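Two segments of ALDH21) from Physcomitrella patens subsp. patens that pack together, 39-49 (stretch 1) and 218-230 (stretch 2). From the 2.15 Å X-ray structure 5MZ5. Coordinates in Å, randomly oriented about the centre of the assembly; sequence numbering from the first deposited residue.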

# COMPACT_ATOMS: atom_id res chain seq x y z
N LYS A 39 -2.64 11.22 -47.53
CA LYS A 39 -3.78 11.87 -46.88
C LYS A 39 -4.19 11.05 -45.67
O LYS A 39 -4.30 9.83 -45.74
N TYR A 40 -4.35 11.73 -44.53
CA TYR A 40 -4.74 11.12 -43.27
C TYR A 40 -6.12 11.61 -42.88
O TYR A 40 -6.61 12.60 -43.42
N ASN A 41 -6.75 10.90 -41.95
CA ASN A 41 -8.02 11.30 -41.39
C ASN A 41 -7.76 11.77 -39.97
O ASN A 41 -6.77 11.38 -39.35
N ILE A 42 -8.66 12.60 -39.46
CA ILE A 42 -8.65 13.05 -38.08
C ILE A 42 -9.77 12.29 -37.39
O ILE A 42 -10.62 11.71 -38.08
N PHE A 43 -9.76 12.25 -36.06
CA PHE A 43 -10.76 11.48 -35.35
C PHE A 43 -11.68 12.34 -34.55
O PHE A 43 -11.25 13.07 -33.67
N LEU A 44 -12.96 12.30 -34.91
CA LEU A 44 -14.01 13.08 -34.29
C LEU A 44 -15.05 12.12 -33.73
O LEU A 44 -15.73 11.43 -34.50
N ALA A 45 -15.15 12.07 -32.38
CA ALA A 45 -16.06 11.20 -31.64
C ALA A 45 -15.90 9.73 -32.11
O ALA A 45 -16.88 9.08 -32.48
N SER A 46 -14.61 9.26 -32.13
CA SER A 46 -14.13 7.91 -32.50
C SER A 46 -14.13 7.58 -34.00
O SER A 46 -13.76 6.47 -34.38
N LYS A 47 -14.56 8.53 -34.84
CA LYS A 47 -14.73 8.28 -36.26
C LYS A 47 -13.76 9.05 -37.16
O LYS A 47 -13.48 10.22 -36.91
N PRO A 48 -13.23 8.39 -38.23
CA PRO A 48 -12.33 9.09 -39.15
C PRO A 48 -13.10 10.12 -39.99
O PRO A 48 -14.16 9.81 -40.51
N VAL A 49 -12.59 11.35 -40.07
CA VAL A 49 -13.22 12.40 -40.87
C VAL A 49 -12.16 13.13 -41.70
O VAL A 49 -10.98 13.15 -41.32
N PRO A 218 1.67 15.41 -36.06
CA PRO A 218 0.40 14.79 -35.64
C PRO A 218 0.16 13.35 -36.05
O PRO A 218 -0.80 12.75 -35.58
N LEU A 219 0.96 12.82 -36.98
CA LEU A 219 0.71 11.52 -37.59
C LEU A 219 0.78 10.35 -36.64
O LEU A 219 0.03 9.40 -36.82
N SER A 220 1.66 10.42 -35.63
CA SER A 220 1.84 9.38 -34.60
C SER A 220 0.57 9.28 -33.77
O SER A 220 0.10 8.16 -33.49
N ALA A 221 0.01 10.45 -33.41
CA ALA A 221 -1.25 10.51 -32.68
C ALA A 221 -2.41 10.00 -33.55
O ALA A 221 -3.31 9.34 -33.04
N LEU A 222 -2.37 10.28 -34.86
CA LEU A 222 -3.42 9.87 -35.79
C LEU A 222 -3.40 8.37 -36.04
O LEU A 222 -4.46 7.80 -36.28
N ILE A 223 -2.21 7.73 -35.96
CA ILE A 223 -2.03 6.29 -36.06
C ILE A 223 -2.68 5.65 -34.82
O ILE A 223 -3.41 4.68 -34.98
N LEU A 224 -2.49 6.25 -33.61
CA LEU A 224 -3.16 5.74 -32.40
C LEU A 224 -4.69 5.80 -32.57
O LEU A 224 -5.36 4.84 -32.22
N GLY A 225 -5.16 6.87 -33.21
CA GLY A 225 -6.56 7.12 -33.57
C GLY A 225 -7.12 6.05 -34.48
O GLY A 225 -8.22 5.56 -34.22
N GLU A 226 -6.34 5.62 -35.51
CA GLU A 226 -6.72 4.55 -36.44
C GLU A 226 -6.88 3.24 -35.68
O GLU A 226 -7.85 2.50 -35.90
N ILE A 227 -5.91 2.95 -34.80
CA ILE A 227 -5.90 1.75 -33.96
C ILE A 227 -7.14 1.76 -33.05
O ILE A 227 -7.89 0.79 -33.04
N LEU A 228 -7.38 2.88 -32.35
CA LEU A 228 -8.49 3.04 -31.41
C LEU A 228 -9.85 2.92 -32.05
O LEU A 228 -10.75 2.34 -31.45
N HIS A 229 -10.00 3.44 -33.28
CA HIS A 229 -11.22 3.41 -34.08
C HIS A 229 -11.72 1.98 -34.33
O HIS A 229 -12.92 1.76 -34.34
N LYS A 230 -10.81 1.02 -34.52
CA LYS A 230 -11.13 -0.39 -34.79
C LYS A 230 -11.44 -1.19 -33.51
O LYS A 230 -11.78 -2.37 -33.62

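The contact works as a tight hairpin laid on a helix, three rings filling the hollows between them. A hollow opens at G225. F43 (chi1 m) points toward the helix and lays its ring over this glycine, G225 CA lying 3.9 Å from the ring centroid of F43; a CB there would sit 2.5 Å from F43 CD2, a clash, so the absent side chain is the pocket. The ring's neighbours are backbone as much as side chain: F43 CE2 comes to 3.3 Å from L222 O, and F43 CE1 to 3.8 Å from H229 CB.

One turn back, L222 (mt) is the bump on the helix side. L222 CD2 reaches within 4.2 Å of F43 CD2 and 4.1 Å of I42 CG2, although I42 itself points away, while L222 CD1 meets Y40 CB at 4.2 Å. Y40 (m) in turn receives L219 (mt), whose CD2 stands almost on the ring normal, 3.7 Å from the centroid of Y40.

At the far end H229 (t) points toward the hairpin stretch, and its ring reaches the I' turn through S46 O. H229 ND1 donates to S46 O at 2.8 Å, and P48 CD covers one ring face, 3.6 Å from the centroid of H229.

Water 1 bridges the stretches, accepting from N41 N (2.8 Å) and donating to E226 OE1 (3.1 Å).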

# COMPACT_ATOMS: atom_id res chain seq x y z
CB LYS A 39 -4.95 12.09 -47.85
CG LYS A 39 -4.60 13.06 -48.96
CD LYS A 39 -5.75 13.34 -49.88
CE LYS A 39 -5.47 14.56 -50.75
NZ LYS A 39 -4.38 14.33 -51.74
CB TYR A 40 -3.73 11.50 -42.16
CG TYR A 40 -2.45 10.71 -42.18
CD1 TYR A 40 -1.44 11.00 -43.10
CD2 TYR A 40 -2.22 9.68 -41.27
CE1 TYR A 40 -0.25 10.27 -43.13
CE2 TYR A 40 -1.03 8.96 -41.27
CZ TYR A 40 -0.05 9.25 -42.21
OH TYR A 40 1.12 8.55 -42.24
CB ASN A 41 -8.98 10.11 -41.32
CG ASN A 41 -9.48 9.62 -42.65
OD1 ASN A 41 -9.35 8.44 -42.97
ND2 ASN A 41 -10.15 10.48 -43.40
CB ILE A 42 -8.66 14.59 -37.89
CG1 ILE A 42 -9.92 15.24 -38.50
CG2 ILE A 42 -7.38 15.17 -38.47
CD1 ILE A 42 -10.17 16.73 -38.12
CB PHE A 43 -10.08 10.35 -34.53
CG PHE A 43 -9.46 9.34 -35.47
CD1 PHE A 43 -10.22 8.28 -35.97
CD2 PHE A 43 -8.16 9.50 -35.95
CE1 PHE A 43 -9.67 7.38 -36.90
CE2 PHE A 43 -7.63 8.63 -36.89
CZ PHE A 43 -8.39 7.58 -37.37
CB LEU A 44 -14.62 14.05 -35.32
CG LEU A 44 -15.87 14.86 -34.91
CD1 LEU A 44 -15.59 15.73 -33.71
CD2 LEU A 44 -16.34 15.74 -36.05
CB ALA A 45 -17.50 11.68 -31.81
CB SER A 46 -14.91 6.82 -31.75
OG SER A 46 -15.13 7.15 -30.40
CB LYS A 47 -16.20 8.51 -36.69
CG LYS A 47 -17.19 7.66 -35.89
CD LYS A 47 -18.39 7.23 -36.70
CE LYS A 47 -19.18 6.12 -36.05
NZ LYS A 47 -18.42 4.84 -35.92
CB PRO A 48 -11.75 7.97 -40.02
CG PRO A 48 -12.76 6.90 -40.00
CD PRO A 48 -13.47 6.99 -38.67
CB VAL A 49 -14.15 13.39 -40.09
CG1 VAL A 49 -15.31 12.67 -39.40
CG2 VAL A 49 -13.38 14.24 -39.09
CB PRO A 218 -0.65 15.70 -36.30
CG PRO A 218 0.00 16.12 -37.58
CD PRO A 218 1.49 16.18 -37.32
CB LEU A 219 1.62 11.27 -38.80
CG LEU A 219 1.75 12.42 -39.79
CD1 LEU A 219 2.78 12.07 -40.83
CD2 LEU A 219 0.39 12.79 -40.43
CB SER A 220 3.04 9.68 -33.71
OG SER A 220 4.23 9.51 -34.45
CB ALA A 221 -1.52 11.93 -32.24
CB LEU A 222 -3.38 10.70 -37.09
CG LEU A 222 -3.74 12.20 -36.93
CD1 LEU A 222 -3.47 12.96 -38.23
CD2 LEU A 222 -5.20 12.40 -36.46
CB ILE A 223 -0.54 5.86 -36.29
CG1 ILE A 223 -0.05 6.28 -37.71
CG2 ILE A 223 -0.34 4.35 -36.08
CD1 ILE A 223 1.55 6.22 -37.93
CB LEU A 224 -2.71 6.41 -31.08
CG LEU A 224 -1.33 6.00 -30.53
CD1 LEU A 224 -0.92 6.89 -29.35
CD2 LEU A 224 -1.29 4.50 -30.10
CB GLU A 226 -5.65 4.35 -37.53
CG GLU A 226 -5.54 5.44 -38.57
CD GLU A 226 -4.30 5.35 -39.44
OE1 GLU A 226 -3.83 6.41 -39.90
OE2 GLU A 226 -3.79 4.22 -39.66
CB ILE A 227 -4.56 1.66 -33.17
CG1 ILE A 227 -3.37 1.38 -34.13
CG2 ILE A 227 -4.65 0.64 -32.02
CD1 ILE A 227 -1.99 1.69 -33.57
CB LEU A 228 -8.36 4.36 -30.63
CG LEU A 228 -7.23 4.45 -29.61
CD1 LEU A 228 -7.20 5.81 -28.98
CD2 LEU A 228 -7.35 3.36 -28.54
CB HIS A 229 -11.00 4.17 -35.41
CG HIS A 229 -12.07 3.93 -36.43
ND1 HIS A 229 -13.39 4.34 -36.21
CD2 HIS A 229 -12.01 3.29 -37.62
CE1 HIS A 229 -14.07 3.94 -37.27
NE2 HIS A 229 -13.28 3.31 -38.15
CB LYS A 230 -9.97 -1.06 -35.57
CG LYS A 230 -9.70 -0.45 -36.96
CD LYS A 230 -8.40 -1.02 -37.62
CE LYS A 230 -7.10 -0.49 -37.04
NZ LYS A 230 -5.91 -0.85 -37.87
O HOH W 1 -5.92 8.65 -40.43